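Local structure of fatty acid synthase 1, isoform A (Drosophila melanogaster, 6FN6) at residues A[376-381]-A[405-410]; A[925-930]-A[947-952]. The protein probably builds long-chain saturated fatty acids from acetyl-CoA and malonyl-CoA with NADPH, this chain being its dehydratase, enoylreductase and ketoreductase modifying region. One frame throughout, in Å; residues are numbered along the deposited sequence.

Contact 1 of 2, residues A[376-381]-A[405-410]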
ATOM      1  N   PHE A 376      46.981  32.064 -50.808  1.00 45.85           N
ATOM      2  CA  PHE A 376      48.234  31.405 -50.471  1.00 44.13           C
ATOM      3  C   PHE A 376      48.391  30.063 -51.175  1.00 48.18           C
ATOM      4  O   PHE A 376      47.424  29.485 -51.667  1.00 46.54           O
ATOM      5  CB  PHE A 376      48.348  31.211 -48.955  1.00 43.29           C
ATOM      6  CG  PHE A 376      47.367  30.220 -48.385  1.00 41.96           C
ATOM      7  CD1 PHE A 376      47.634  28.861 -48.411  1.00 43.28           C
ATOM      8  CD2 PHE A 376      46.184  30.653 -47.807  1.00 41.71           C
ATOM      9  CE1 PHE A 376      46.735  27.951 -47.885  1.00 43.04           C
ATOM     10  CE2 PHE A 376      45.281  29.748 -47.277  1.00 42.86           C
ATOM     11  CZ  PHE A 376      45.559  28.396 -47.313  1.00 42.06           C
ATOM     12  N   VAL A 377      49.632  29.589 -51.219  1.00 49.96           N
ATOM     13  CA  VAL A 377      49.951  28.270 -51.741  1.00 53.93           C
ATOM     14  C   VAL A 377      50.904  27.606 -50.760  1.00 53.06           C
ATOM     15  O   VAL A 377      51.947  28.168 -50.424  1.00 52.89           O
ATOM     16  CB  VAL A 377      50.565  28.344 -53.153  1.00 51.52           C
ATOM     17  CG1 VAL A 377      50.980  26.958 -53.634  1.00 52.68           C
ATOM     18  CG2 VAL A 377      49.585  28.966 -54.127  1.00 51.46           C
ATOM     19  N   PHE A 378      50.539  26.418 -50.291  1.00 51.09           N
ATOM     20  CA  PHE A 378      51.407  25.661 -49.403  1.00 52.53           C
ATOM     21  C   PHE A 378      52.168  24.596 -50.183  1.00 56.51           C
ATOM     22  O   PHE A 378      51.619  23.961 -51.083  1.00 62.47           O
ATOM     23  CB  PHE A 378      50.607  25.013 -48.273  1.00 51.50           C
ATOM     24  CG  PHE A 378      51.447  24.184 -47.345  1.00 52.80           C
ATOM     25  CD1 PHE A 378      52.146  24.776 -46.306  1.00 51.83           C
ATOM     26  CD2 PHE A 378      51.545  22.811 -47.516  1.00 55.95           C
ATOM     27  CE1 PHE A 378      52.923  24.015 -45.454  1.00 52.51           C
ATOM     28  CE2 PHE A 378      52.320  22.045 -46.666  1.00 56.10           C
ATOM     29  CZ  PHE A 378      53.010  22.648 -45.634  1.00 55.07           C
ATOM     30  N   GLY A 379      53.438  24.415 -49.837  1.00 49.16           N
ATOM     31  CA  GLY A 379      54.275  23.424 -50.489  1.00 50.98           C
ATOM     32  C   GLY A 379      55.455  23.016 -49.630  1.00 52.27           C
ATOM     33  O   GLY A 379      55.888  23.771 -48.760  1.00 52.38           O
ATOM     34  N   ILE A 380      55.971  21.816 -49.870  1.00 57.19           N
ATOM     35  CA  ILE A 380      57.127  21.322 -49.135  1.00 58.29           C
ATOM     36  C   ILE A 380      58.261  21.063 -50.115  1.00 59.54           C
ATOM     37  O   ILE A 380      58.072  20.410 -51.139  1.00 58.85           O
ATOM     38  CB  ILE A 380      56.787  20.046 -48.330  1.00 59.47           C
ATOM     39  CG1 ILE A 380      55.592  20.309 -47.403  1.00 57.38           C
ATOM     40  CG2 ILE A 380      58.012  19.569 -47.542  1.00 58.83           C
ATOM     41  CD1 ILE A 380      55.210  19.143 -46.514  1.00 56.57           C
ATOM     42  N   ASP A 381      59.437  21.592 -49.795  1.00 60.65           N
ATOM     43  CA  ASP A 381      60.629  21.379 -50.607  1.00 61.51           C
ATOM     44  C   ASP A 381      60.451  21.941 -52.016  1.00 61.83           C
ATOM     45  O   ASP A 381      60.864  21.323 -52.997  1.00 62.38           O
ATOM     46  CB  ASP A 381      60.967  19.887 -50.668  1.00 63.31           C
ATOM     47  CG  ASP A 381      61.202  19.290 -49.295  1.00 63.67           C
ATOM     48  OD1 ASP A 381      61.610  20.041 -48.383  1.00 63.37           O
ATOM     49  OD2 ASP A 381      60.981  18.071 -49.125  1.00 64.23           O
ATOM     50  N   ILE A 405      53.424  29.719 -48.515  1.00 44.25           N
ATOM     51  CA  ILE A 405      53.802  29.001 -47.307  1.00 47.57           C
ATOM     52  C   ILE A 405      54.674  27.826 -47.730  1.00 48.39           C
ATOM     53  O   ILE A 405      54.177  26.832 -48.256  1.00 49.28           O
ATOM     54  CB  ILE A 405      52.576  28.526 -46.504  1.00 44.32           C
ATOM     55  CG1 ILE A 405      51.581  29.675 -46.308  1.00 41.46           C
ATOM     56  CG2 ILE A 405      53.018  27.979 -45.156  1.00 43.86           C
ATOM     57  CD1 ILE A 405      50.281  29.258 -45.653  1.00 40.10           C
ATOM     58  N   LEU A 406      55.978  27.951 -47.512  1.00 43.05           N
ATOM     59  CA  LEU A 406      56.923  26.942 -47.974  1.00 43.06           C
ATOM     60  C   LEU A 406      57.672  26.302 -46.810  1.00 44.69           C
ATOM     61  O   LEU A 406      58.425  26.968 -46.102  1.00 43.83           O
ATOM     62  CB  LEU A 406      57.919  27.563 -48.957  1.00 42.69           C
ATOM     63  CG  LEU A 406      57.306  28.335 -50.129  1.00 42.25           C
ATOM     64  CD1 LEU A 406      58.387  29.028 -50.938  1.00 41.65           C
ATOM     65  CD2 LEU A 406      56.481  27.417 -51.020  1.00 41.97           C
ATOM     66  N   GLU A 407      57.451  25.006 -46.612  1.00 48.93           N
ATOM     67  CA  GLU A 407      58.221  24.244 -45.639  1.00 50.38           C
ATOM     68  C   GLU A 407      59.464  23.721 -46.340  1.00 54.18           C
ATOM     69  O   GLU A 407      59.372  23.030 -47.355  1.00 59.01           O
ATOM     70  CB  GLU A 407      57.394  23.099 -45.044  1.00 50.52           C
ATOM     71  CG  GLU A 407      58.202  22.113 -44.205  1.00 52.09           C
ATOM     72  CD  GLU A 407      57.332  21.110 -43.456  1.00 51.73           C
ATOM     73  OE1 GLU A 407      56.132  21.391 -43.246  1.00 51.26           O
ATOM     74  OE2 GLU A 407      57.851  20.036 -43.080  1.00 52.32           O
ATOM     75  N   GLU A 408      60.627  24.054 -45.796  1.00 53.76           N
ATOM     76  CA  GLU A 408      61.892  23.702 -46.426  1.00 54.24           C
ATOM     77  C   GLU A 408      62.848  23.077 -45.422  1.00 54.63           C
ATOM     78  O   GLU A 408      62.653  23.190 -44.213  1.00 53.55           O
ATOM     79  CB  GLU A 408      62.543  24.945 -47.046  1.00 51.60           C
ATOM     80  CG  GLU A 408      61.692  25.652 -48.089  1.00 50.73           C
ATOM     81  CD  GLU A 408      61.600  24.885 -49.389  1.00 52.26           C
ATOM     82  OE1 GLU A 408      62.545  24.131 -49.706  1.00 53.73           O
ATOM     83  OE2 GLU A 408      60.582  25.035 -50.095  1.00 53.58           O
ATOM     84  N   THR A 409      63.873  22.401 -45.932  1.00 63.46           N
ATOM     85  CA  THR A 409      64.961  21.938 -45.083  1.00 66.13           C
ATOM     86  C   THR A 409      65.916  23.106 -44.870  1.00 65.88           C
ATOM     87  O   THR A 409      66.249  23.825 -45.811  1.00 66.72           O
ATOM     88  CB  THR A 409      65.711  20.744 -45.701  1.00 70.99           C
ATOM     89  OG1 THR A 409      66.358  21.154 -46.913  1.00 73.13           O
ATOM     90  CG2 THR A 409      64.748  19.608 -46.005  1.00 72.65           C
ATOM     91  N   LEU A 410      66.352  23.291 -43.629  1.00 64.53           N
ATOM     92  CA  LEU A 410      67.158  24.451 -43.262  1.00 63.64           C
ATOM     93  C   LEU A 410      68.463  24.567 -44.056  1.00 62.37           C
ATOM     94  O   LEU A 410      68.766  25.636 -44.586  1.00 62.78           O
ATOM     95  CB  LEU A 410      67.471  24.422 -41.764  1.00 63.08           C
ATOM     96  CG  LEU A 410      68.197  25.646 -41.197  1.00 62.82           C
ATOM     97  CD1 LEU A 410      67.486  26.948 -41.553  1.00 61.96           C
ATOM     98  CD2 LEU A 410      68.335  25.521 -39.691  1.00 61.98           C
TER
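Phe378 carries CG anti to its backbone N (chi1 178°), and Ile405, with CG2 anti to its own N, sets that methyl against the ring. The two cross at about a right angle. CG2 of Ile405 lies in the plane of the Phe378 ring, at its edge, 3.5 Å from CD1. The other branch of Ile405 runs back to Phe376, its CD1 reaching CD1 of that ring at 3.8 Å. Glu407 continues the same face with an extended chain: its OE1 sits near the plane of the Phe378 ring, 4.1 Å from CZ, and the carboxylate is turned 74° from the ring. Ile380 lies alongside Glu407, pointing the same way, with CD1 4.1 Å from OE1. A salt bridge from Arg283 of helix 279-296 satisfies OE1 of this carboxylate, while OE2 makes a long, weak ion pair with Arg438; the helix also covers Phe376, Phe378 and Ile405. The strands are parallel neighbours at the middle of a mixed sheet whose strand order, with antiparallel 438-445 beside 402-409, matches the class I methyltransferase fold, consistent with the non-catalytic pseudo-methyltransferase domain of animal fatty acid synthases. Four backbone bonds join them, from Ile405 N to Val377 O, Gly379 N to Ile405 O, Glu407 N to Gly379 O and Asp381 N to Glu407 O, the last at 2.8 Å and nearly straight (170°). An alanine in place of Phe378 would probably open a gap between Ile405 and Leu287 and leave Glu407 OE1 without the ring edge. Where the first strand ends, Glu408 bends toward Asp381, with OE1 3.5 Å from CA of Asp381. Leu383 N and Ser384 OG hold its carboxylate and would help it tolerate the like charge of Asp381, whose OD1 is 4.4 Å from Glu408 OE1.

Contact 2 of 2, residues A[925-930]-A[947-952]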
ATOM      1  N   LYS A 925      39.874  36.729   1.915  1.00 46.38           N
ATOM      2  CA  LYS A 925      40.221  37.873   1.080  1.00 42.83           C
ATOM      3  C   LYS A 925      38.959  38.466   0.464  1.00 39.69           C
ATOM      4  O   LYS A 925      37.921  37.802   0.400  1.00 40.21           O
ATOM      5  CB  LYS A 925      41.200  37.459  -0.021  1.00 42.35           C
ATOM      6  CG  LYS A 925      42.568  37.037   0.491  1.00 43.51           C
ATOM      7  CD  LYS A 925      43.539  36.800  -0.655  1.00 43.70           C
ATOM      8  CE  LYS A 925      44.933  36.485  -0.145  1.00 45.49           C
ATOM      9  NZ  LYS A 925      45.904  36.303  -1.255  1.00 47.59           N
ATOM     10  N   SER A 926      39.049  39.714   0.015  1.00 37.73           N
ATOM     11  CA  SER A 926      37.920  40.370  -0.633  1.00 34.36           C
ATOM     12  C   SER A 926      38.121  40.368  -2.141  1.00 32.24           C
ATOM     13  O   SER A 926      39.247  40.236  -2.626  1.00 32.18           O
ATOM     14  CB  SER A 926      37.746  41.802  -0.120  1.00 37.67           C
ATOM     15  OG  SER A 926      38.924  42.566  -0.305  1.00 39.32           O
ATOM     16  N   TYR A 927      37.027  40.503  -2.880  1.00 33.38           N
ATOM     17  CA  TYR A 927      37.090  40.520  -4.335  1.00 36.48           C
ATOM     18  C   TYR A 927      36.190  41.610  -4.891  1.00 37.92           C
ATOM     19  O   TYR A 927      34.965  41.581  -4.735  1.00 37.94           O
ATOM     20  CB  TYR A 927      36.725  39.148  -4.896  1.00 32.04           C
ATOM     21  CG  TYR A 927      37.730  38.107  -4.472  1.00 32.10           C
ATOM     22  CD1 TYR A 927      38.895  37.907  -5.197  1.00 32.83           C
ATOM     23  CD2 TYR A 927      37.536  37.356  -3.319  1.00 32.74           C
ATOM     24  CE1 TYR A 927      39.828  36.971  -4.803  1.00 35.08           C
ATOM     25  CE2 TYR A 927      38.461  36.419  -2.914  1.00 33.33           C
ATOM     26  CZ  TYR A 927      39.608  36.229  -3.655  1.00 35.01           C
ATOM     27  OH  TYR A 927      40.531  35.292  -3.239  1.00 34.08           O
ATOM     28  N   ILE A 928      36.831  42.586  -5.526  1.00 32.76           N
ATOM     29  CA  ILE A 928      36.154  43.754  -6.056  1.00 33.09           C
ATOM     30  C   ILE A 928      35.756  43.496  -7.496  1.00 33.58           C
ATOM     31  O   ILE A 928      36.588  43.117  -8.315  1.00 34.40           O
ATOM     32  CB  ILE A 928      37.048  45.000  -5.950  1.00 34.97           C
ATOM     33  CG1 ILE A 928      37.479  45.229  -4.501  1.00 35.35           C
ATOM     34  CG2 ILE A 928      36.323  46.232  -6.485  1.00 35.09           C
ATOM     35  CD1 ILE A 928      38.641  46.189  -4.364  1.00 36.57           C
ATOM     36  N   LEU A 929      34.478  43.691  -7.795  1.00 39.89           N
ATOM     37  CA  LEU A 929      33.988  43.580  -9.161  1.00 40.97           C
ATOM     38  C   LEU A 929      33.431  44.920  -9.621  1.00 42.29           C
ATOM     39  O   LEU A 929      32.334  45.314  -9.223  1.00 43.26           O
ATOM     40  CB  LEU A 929      32.919  42.490  -9.272  1.00 40.73           C
ATOM     41  CG  LEU A 929      33.416  41.047  -9.131  1.00 40.48           C
ATOM     42  CD1 LEU A 929      33.612  40.661  -7.675  1.00 38.45           C
ATOM     43  CD2 LEU A 929      32.459  40.088  -9.809  1.00 40.30           C
ATOM     44  N   VAL A 930      34.199  45.623 -10.449  1.00 31.70           N
ATOM     45  CA  VAL A 930      33.762  46.905 -10.981  1.00 32.41           C
ATOM     46  C   VAL A 930      32.674  46.647 -12.007  1.00 32.41           C
ATOM     47  O   VAL A 930      32.887  45.920 -12.975  1.00 32.02           O
ATOM     48  CB  VAL A 930      34.932  47.694 -11.596  1.00 32.69           C
ATOM     49  CG1 VAL A 930      34.467  49.068 -12.061  1.00 33.56           C
ATOM     50  CG2 VAL A 930      36.067  47.834 -10.595  1.00 32.73           C
ATOM     51  N   ARG A 947      33.530  29.026  -5.450  1.00 28.19           N
ATOM     52  CA  ARG A 947      34.946  28.683  -5.391  1.00 28.55           C
ATOM     53  C   ARG A 947      35.577  29.097  -4.062  1.00 29.11           C
ATOM     54  O   ARG A 947      36.783  28.950  -3.869  1.00 29.56           O
ATOM     55  CB  ARG A 947      35.701  29.329  -6.554  1.00 28.47           C
ATOM     56  CG  ARG A 947      35.531  28.625  -7.898  1.00 28.24           C
ATOM     57  CD  ARG A 947      36.289  27.308  -7.936  1.00 34.20           C
ATOM     58  NE  ARG A 947      36.038  26.558  -9.165  1.00 32.69           N
ATOM     59  CZ  ARG A 947      36.898  26.429 -10.172  1.00 29.88           C
ATOM     60  NH1 ARG A 947      38.102  26.989 -10.123  1.00 30.43           N
ATOM     61  NH2 ARG A 947      36.555  25.721 -11.237  1.00 30.38           N
ATOM     62  N   GLY A 948      34.759  29.598  -3.141  1.00 35.83           N
ATOM     63  CA  GLY A 948      35.222  29.882  -1.794  1.00 34.12           C
ATOM     64  C   GLY A 948      35.305  31.341  -1.385  1.00 31.69           C
ATOM     65  O   GLY A 948      35.677  31.641  -0.252  1.00 30.96           O
ATOM     66  N   ALA A 949      34.971  32.256  -2.287  1.00 41.10           N
ATOM     67  CA  ALA A 949      34.995  33.674  -1.945  1.00 41.81           C
ATOM     68  C   ALA A 949      33.941  33.956  -0.875  1.00 43.08           C
ATOM     69  O   ALA A 949      32.803  33.495  -0.978  1.00 40.63           O
ATOM     70  CB  ALA A 949      34.757  34.527  -3.176  1.00 41.51           C
ATOM     71  N   ARG A 950      34.322  34.709   0.151  1.00 39.94           N
ATOM     72  CA  ARG A 950      33.421  34.995   1.263  1.00 44.47           C
ATOM     73  C   ARG A 950      33.336  36.491   1.575  1.00 43.25           C
ATOM     74  O   ARG A 950      32.663  36.899   2.522  1.00 41.98           O
ATOM     75  CB  ARG A 950      33.869  34.226   2.507  1.00 51.52           C
ATOM     76  CG  ARG A 950      33.684  32.716   2.400  1.00 58.65           C
ATOM     77  CD  ARG A 950      32.211  32.326   2.394  1.00 65.68           C
ATOM     78  NE  ARG A 950      32.018  30.886   2.236  1.00 73.14           N
ATOM     79  CZ  ARG A 950      31.999  30.247   1.070  1.00 79.02           C
ATOM     80  NH1 ARG A 950      31.813  28.934   1.038  1.00 79.98           N
ATOM     81  NH2 ARG A 950      32.163  30.913  -0.068  1.00 80.85           N
ATOM     82  N   TYR A 951      34.021  37.301   0.774  1.00 32.52           N
ATOM     83  CA  TYR A 951      33.940  38.752   0.889  1.00 32.94           C
ATOM     84  C   TYR A 951      33.850  39.364  -0.504  1.00 32.27           C
ATOM     85  O   TYR A 951      34.790  39.270  -1.294  1.00 31.86           O
ATOM     86  CB  TYR A 951      35.144  39.310   1.641  1.00 33.80           C
ATOM     87  CG  TYR A 951      35.243  38.858   3.079  1.00 39.40           C
ATOM     88  CD1 TYR A 951      35.980  37.733   3.422  1.00 43.09           C
ATOM     89  CD2 TYR A 951      34.606  39.558   4.095  1.00 43.52           C
ATOM     90  CE1 TYR A 951      36.078  37.316   4.735  1.00 44.99           C
ATOM     91  CE2 TYR A 951      34.698  39.148   5.412  1.00 46.30           C
ATOM     92  CZ  TYR A 951      35.435  38.027   5.726  1.00 46.31           C
ATOM     93  OH  TYR A 951      35.531  37.615   7.033  1.00 38.01           O
ATOM     94  N   ILE A 952      32.707  39.976  -0.801  1.00 32.29           N
ATOM     95  CA  ILE A 952      32.438  40.499  -2.133  1.00 31.79           C
ATOM     96  C   ILE A 952      32.161  41.993  -2.072  1.00 32.51           C
ATOM     97  O   ILE A 952      31.379  42.460  -1.243  1.00 33.24           O
ATOM     98  CB  ILE A 952      31.258  39.755  -2.790  1.00 31.19           C
ATOM     99  CG1 ILE A 952      31.588  38.272  -2.977  1.00 30.51           C
ATOM    100  CG2 ILE A 952      30.872  40.408  -4.117  1.00 30.93           C
ATOM    101  CD1 ILE A 952      32.710  37.988  -3.957  1.00 35.37           C
TER
HETATM  102  O   HOH W   1      36.766  35.546   0.376  1.00 24.28           O
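Tyr927 lies against Ala949 and Ile952 at the apolar centre of the contact. CD2 of its ring meets CB of Ala949 at 4.0 Å, and its CB faces CD1 of Ile952 at 4.3 Å. Farther along, Leu929 reaches toward the other branch of Ile952, CD1 to CG2 at 4.5 Å, and helix 935-946 covers both through Thr941. Outward from this core, Tyr927 N donates to Tyr951 O over 3.0 Å, the donor tilted 27° from the carbonyl plane; the same oxygen receives a CA-H...O contact from Ser926. Tyr951 places CG anti to its carbonyl carbon (chi1 -64°), and its ring presents an edge to Lys925 O, with CD1 3.6 Å away. At the polar margin a water links the backbones, donating to Lys925 O and accepting from Arg950 N. The Arg950 guanidinium turns back to Ala949 O and Val945 O, tying the end of the helix, closed by a Schellman motif at Gly948, to the loop before the second strand. Strand 926-930, helix 935-946 and strand 951-955 make a beta-alpha-beta crossover, and a GxGxxG-type turn after the first strand is consistent with the opening Rossmann unit of the ketoreductase domain.

Contact 1 and contact 2 follow one another along the chain and stand in separate sheets, their centres 52 Å apart and their nearest atoms about 37 Å. Each pairs parallel strands across an intervening helix-containing segment, but to different extents: contact 1 covers an established stretch of pairing, whereas contact 2 holds the start of one that continues beyond Ile952. Residues 376-381 and 405-410 belong to the probable pseudo-methyltransferase domain, far out at 42 Å from the chain centre; residues 925-930 and 947-952, in the ketoreductase domain, lie at 21 Å. Neither contact reaches the predicted dehydratase residues His24 and Asp175.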